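Local coordinates for RidA family protein (Psychrobacter sp. MES7-P7E, PDB 6L8P), which probably deaminates reactive enamine and imine intermediates of amino acid metabolism by hydrolysis, as other members of the RidA family do, at residues R23-V35 against F75-G87. The protein carries 1 engineered substitution. Sequence-based numbering, arbitrary orientation.
Sequences RQTIQTDKAPAAV and FENIKAICEAAGG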
loop_
_atom_site.group_PDB
_atom_site.type_symbol
_atom_site.label_atom_id
_atom_site.label_comp_id
_atom_site.label_asym_id
_atom_site.label_seq_id
_atom_site.Cartn_x
_atom_site.Cartn_y
_atom_site.Cartn_z
ATOM N N ARG A 23 -2.144 -16.297 12.988
ATOM C CA ARG A 23 -2.089 -16.234 11.537
ATOM C C ARG A 23 -2.557 -17.550 10.927
ATOM O O ARG A 23 -2.279 -18.636 11.447
ATOM C CB ARG A 23 -0.664 -15.919 11.055
ATOM C CG ARG A 23 -0.150 -14.581 11.528
ATOM C CD ARG A 23 1.326 -14.395 11.273
ATOM N NE ARG A 23 1.886 -13.765 12.454
ATOM C CZ ARG A 23 2.784 -14.335 13.250
ATOM N NH1 ARG A 23 3.195 -13.677 14.312
ATOM N NH2 ARG A 23 3.286 -15.541 12.977
ATOM N N GLN A 24 -3.296 -17.448 9.828
ATOM C CA GLN A 24 -3.611 -18.579 8.968
ATOM C C GLN A 24 -3.227 -18.170 7.558
ATOM O O GLN A 24 -3.734 -17.169 7.059
ATOM C CB GLN A 24 -5.093 -18.954 8.989
ATOM C CG GLN A 24 -5.761 -18.837 10.333
ATOM C CD GLN A 24 -7.273 -18.834 10.204
ATOM O OE1 GLN A 24 -7.970 -18.081 10.893
ATOM N NE2 GLN A 24 -7.788 -19.671 9.305
ATOM N N THR A 25 -2.387 -18.961 6.912
ATOM C CA THR A 25 -2.087 -18.756 5.500
ATOM C C THR A 25 -3.179 -19.377 4.636
ATOM O O THR A 25 -3.651 -20.491 4.902
ATOM C CB THR A 25 -0.725 -19.361 5.209
ATOM O OG1 THR A 25 0.220 -18.752 6.107
ATOM C CG2 THR A 25 -0.317 -19.069 3.800
ATOM N N ILE A 26 -3.606 -18.647 3.619
ATOM C CA ILE A 26 -4.705 -19.044 2.749
ATOM C C ILE A 26 -4.113 -19.529 1.433
ATOM O O ILE A 26 -3.246 -18.863 0.845
ATOM C CB ILE A 26 -5.678 -17.878 2.486
ATOM C CG1 ILE A 26 -6.216 -17.217 3.773
ATOM C CG2 ILE A 26 -6.849 -18.311 1.582
ATOM C CD1 ILE A 26 -6.867 -18.167 4.795
ATOM N N GLN A 27 -4.592 -20.679 0.950
ATOM C CA GLN A 27 -4.197 -21.163 -0.367
ATOM C C GLN A 27 -5.410 -21.781 -1.039
ATOM O O GLN A 27 -6.199 -22.487 -0.395
ATOM C CB GLN A 27 -3.068 -22.209 -0.302
ATOM C CG GLN A 27 -2.466 -22.616 -1.683
ATOM C CD GLN A 27 -3.312 -23.658 -2.428
ATOM O OE1 GLN A 27 -4.062 -24.422 -1.810
ATOM N NE2 GLN A 27 -3.212 -23.674 -3.759
ATOM N N THR A 28 -5.564 -21.499 -2.321
ATOM C CA THR A 28 -6.592 -22.144 -3.126
ATOM C C THR A 28 -6.086 -22.377 -4.541
ATOM O O THR A 28 -5.511 -21.491 -5.171
ATOM C CB THR A 28 -7.903 -21.345 -3.156
ATOM O OG1 THR A 28 -8.813 -21.943 -4.091
ATOM C CG2 THR A 28 -7.681 -19.879 -3.550
ATOM N N ASP A 29 -6.371 -23.567 -5.078
ATOM C CA ASP A 29 -6.057 -23.789 -6.483
ATOM C C ASP A 29 -6.951 -23.017 -7.445
ATOM O O ASP A 29 -6.693 -23.048 -8.658
ATOM C CB ASP A 29 -6.166 -25.287 -6.811
ATOM C CG ASP A 29 -5.241 -26.137 -5.976
ATOM O OD1 ASP A 29 -4.119 -25.682 -5.659
ATOM O OD2 ASP A 29 -5.638 -27.273 -5.635
ATOM N N LYS A 30 -8.007 -22.346 -6.957
ATOM C CA LYS A 30 -8.853 -21.561 -7.833
ATOM C C LYS A 30 -8.288 -20.183 -8.114
ATOM O O LYS A 30 -8.874 -19.445 -8.902
ATOM C CB LYS A 30 -10.253 -21.448 -7.231
ATOM C CG LYS A 30 -10.920 -22.843 -7.183
ATOM C CD LYS A 30 -12.181 -22.895 -6.347
ATOM C CE LYS A 30 -13.187 -23.819 -7.019
ATOM N NZ LYS A 30 -13.190 -25.177 -6.403
ATOM N N ALA A 31 -7.191 -19.810 -7.472
ATOM C CA ALA A 31 -6.492 -18.588 -7.828
ATOM C C ALA A 31 -5.079 -18.922 -8.289
ATOM O O ALA A 31 -4.572 -20.029 -8.031
ATOM C CB ALA A 31 -6.439 -17.621 -6.632
ATOM N N PRO A 32 -4.425 -18.009 -8.997
ATOM C CA PRO A 32 -3.075 -18.313 -9.517
ATOM C C PRO A 32 -2.083 -18.636 -8.406
ATOM O O PRO A 32 -2.078 -18.022 -7.324
ATOM C CB PRO A 32 -2.671 -17.022 -10.248
ATOM C CG PRO A 32 -4.013 -16.345 -10.614
ATOM C CD PRO A 32 -4.900 -16.677 -9.421
ATOM N N ALA A 33 -1.186 -19.566 -8.697
ATOM C CA ALA A 33 -0.061 -19.772 -7.796
ATOM C C ALA A 33 0.778 -18.512 -7.716
ATOM O O ALA A 33 0.872 -17.752 -8.675
ATOM C CB ALA A 33 0.816 -20.923 -8.308
ATOM N N ALA A 34 1.401 -18.286 -6.557
ATOM C CA ALA A 34 2.266 -17.112 -6.434
ATOM C C ALA A 34 3.384 -17.164 -7.473
ATOM O O ALA A 34 3.959 -18.227 -7.702
ATOM C CB ALA A 34 2.849 -17.070 -5.023
ATOM N N VAL A 35 3.714 -16.017 -8.078
ATOM C CA VAL A 35 4.814 -15.935 -9.036
ATOM C C VAL A 35 6.081 -15.432 -8.369
ATOM O O VAL A 35 7.062 -15.120 -9.048
ATOM C CB VAL A 35 4.466 -15.078 -10.262
ATOM C CG1 VAL A 35 3.230 -15.682 -10.964
ATOM C CG2 VAL A 35 4.150 -13.641 -9.881
ATOM N N PHE A 75 -10.487 -9.811 -10.618
ATOM C CA PHE A 75 -11.618 -9.947 -9.697
ATOM C C PHE A 75 -11.980 -11.413 -9.435
ATOM O O PHE A 75 -12.280 -11.788 -8.297
ATOM C CB PHE A 75 -12.829 -9.146 -10.210
ATOM C CG PHE A 75 -12.891 -7.737 -9.645
ATOM C CD1 PHE A 75 -13.316 -7.515 -8.342
ATOM C CD2 PHE A 75 -12.410 -6.682 -10.383
ATOM C CE1 PHE A 75 -13.335 -6.184 -7.801
ATOM C CE2 PHE A 75 -12.400 -5.384 -9.881
ATOM C CZ PHE A 75 -12.880 -5.138 -8.572
ATOM N N GLU A 76 -11.937 -12.273 -10.467
ATOM C CA GLU A 76 -12.211 -13.694 -10.214
ATOM C C GLU A 76 -11.170 -14.302 -9.272
ATOM O O GLU A 76 -11.497 -15.103 -8.369
ATOM C CB GLU A 76 -12.242 -14.460 -11.543
ATOM C CG GLU A 76 -13.415 -14.030 -12.447
ATOM C CD GLU A 76 -14.766 -14.155 -11.718
ATOM O OE1 GLU A 76 -14.993 -15.200 -11.063
ATOM O OE2 GLU A 76 -15.597 -13.213 -11.784
ATOM N N ASN A 77 -9.896 -13.924 -9.472
ATOM C CA ASN A 77 -8.816 -14.412 -8.617
ATOM C C ASN A 77 -8.971 -13.947 -7.165
ATOM O O ASN A 77 -8.828 -14.732 -6.211
ATOM C CB ASN A 77 -7.476 -13.967 -9.216
ATOM C CG ASN A 77 -7.197 -14.618 -10.578
ATOM O OD1 ASN A 77 -7.849 -15.598 -10.930
ATOM N ND2 ASN A 77 -6.227 -14.060 -11.346
ATOM N N ILE A 78 -9.303 -12.666 -6.978
ATOM C CA ILE A 78 -9.532 -12.160 -5.632
ATOM C C ILE A 78 -10.719 -12.855 -4.994
ATOM O O ILE A 78 -10.643 -13.254 -3.834
ATOM C CB ILE A 78 -9.711 -10.632 -5.662
ATOM C CG1 ILE A 78 -8.383 -9.972 -6.075
ATOM C CG2 ILE A 78 -10.145 -10.116 -4.281
ATOM C CD1 ILE A 78 -8.530 -8.446 -6.294
ATOM N N LYS A 79 -11.816 -12.993 -5.743
ATOM C CA LYS A 79 -13.019 -13.649 -5.216
ATOM C C LYS A 79 -12.700 -15.063 -4.737
ATOM O O LYS A 79 -13.127 -15.474 -3.640
ATOM C CB LYS A 79 -14.103 -13.653 -6.294
ATOM C CG LYS A 79 -15.456 -14.153 -5.832
ATOM C CD LYS A 79 -16.494 -13.627 -6.824
ATOM C CE LYS A 79 -17.499 -14.678 -7.204
ATOM N NZ LYS A 79 -17.751 -15.524 -6.024
ATOM N N ALA A 80 -11.909 -15.809 -5.527
ATOM C CA ALA A 80 -11.558 -17.162 -5.107
ATOM C C ALA A 80 -10.825 -17.160 -3.767
ATOM O O ALA A 80 -11.061 -18.031 -2.909
ATOM C CB ALA A 80 -10.706 -17.847 -6.182
ATOM N N ILE A 81 -9.896 -16.203 -3.582
ATOM C CA ILE A 81 -9.156 -16.158 -2.333
ATOM C C ILE A 81 -10.054 -15.711 -1.185
ATOM O O ILE A 81 -9.930 -16.217 -0.063
ATOM C CB ILE A 81 -7.927 -15.249 -2.493
ATOM C CG1 ILE A 81 -7.019 -15.877 -3.530
ATOM C CG2 ILE A 81 -7.211 -15.116 -1.161
ATOM C CD1 ILE A 81 -5.926 -14.946 -4.059
ATOM N N CYS A 82 -10.957 -14.767 -1.443
ATOM C CA CYS A 82 -11.919 -14.358 -0.424
ATOM C C CYS A 82 -12.682 -15.563 0.079
ATOM O O CYS A 82 -12.826 -15.754 1.291
ATOM C CB CYS A 82 -12.926 -13.340 -0.972
ATOM S SG CYS A 82 -12.249 -11.682 -1.322
ATOM N N GLU A 83 -13.157 -16.389 -0.853
ATOM C CA GLU A 83 -13.954 -17.555 -0.472
ATOM C C GLU A 83 -13.117 -18.566 0.287
ATOM O O GLU A 83 -13.590 -19.156 1.266
ATOM C CB GLU A 83 -14.577 -18.174 -1.714
ATOM C CG GLU A 83 -15.599 -17.252 -2.343
ATOM C CD GLU A 83 -16.058 -17.744 -3.701
ATOM O OE1 GLU A 83 -15.401 -18.650 -4.257
ATOM O OE2 GLU A 83 -17.080 -17.230 -4.204
ATOM N N ALA A 84 -11.864 -18.771 -0.130
ATOM C CA ALA A 84 -10.981 -19.655 0.617
ATOM C C ALA A 84 -10.742 -19.145 2.029
ATOM O O ALA A 84 -10.465 -19.931 2.937
ATOM C CB ALA A 84 -9.660 -19.813 -0.146
ATOM N N ALA A 85 -10.845 -17.836 2.244
ATOM C CA ALA A 85 -10.651 -17.274 3.578
ATOM C C ALA A 85 -11.934 -17.255 4.400
ATOM O O ALA A 85 -11.913 -16.785 5.545
ATOM C CB ALA A 85 -10.093 -15.844 3.471
ATOM N N GLY A 86 -13.040 -17.728 3.831
ATOM C CA GLY A 86 -14.322 -17.746 4.516
ATOM C C GLY A 86 -15.120 -16.485 4.349
ATOM O O GLY A 86 -16.061 -16.246 5.114
ATOM N N GLY A 87 -14.763 -15.659 3.387
ATOM C CA GLY A 87 -15.502 -14.443 3.122
ATOM C C GLY A 87 -15.946 -14.300 1.685
ATOM O O GLY A 87 -16.126 -15.298 0.969
HETATM O O HOH W 1 -11.570 -20.667 -3.554
HETATM O O HOH W 2 -9.998 -17.383 -10.447
#
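N77 lies on the last turns of helix 67-84, where the side chains of N77 and P32 cross at about a right angle. From CB outward, each of its atoms has work to do: CB rests near P32 CD, CG meets that same CD at 3.3 Å, and ND2 reaches P32 CG, also at 3.3 Å. CG lies anti to the carbonyl carbon (chi1 -65°), which brings the amide up against P32 CD and CG. Its polar ends are held as well, ND2 donating to the carbonyl of F56 and OD1 accepting from Q73. OD1 also accepts a hydrogen bond from a water, 2.8 Å away, that donates equally to K30 O, so the two segments, lacking a direct hydrogen bond, are joined here through solvent. An alanine in its place would probably leave the F56 carbonyl without this donor, break the water link to K30 and open a gap beneath the proline ring. One helical turn on, A80 is small enough for the T28-A31 beta turn to settle on the helix, with A80 CB 3.6 Å from K30 O. Threonine suits position 28 because its two branches divide the labour: OG1, anti to its own N (chi1 173°), accepts from K30 N in an ST turn and is linked by a second water to A80 O, while the methyl CG2 packs on A80 O and A84 CB, and T28 CB lies 3.8 Å from A84 CB. In the RidA (YjgF/L-PSP) fold this helix packs on the sheet, and the loop leaving strand 23-26, outermost in the sheet of this chain, runs along one flank of it. A31 drops its methyl onto I81 CG1 at 3.6 Å, a buried spot suited to a short apolar side chain. Farther along, I26 forks over the helix end: CG2 presses on A84 CB at 3.6 Å, while CG1 and CD1 turn to A85.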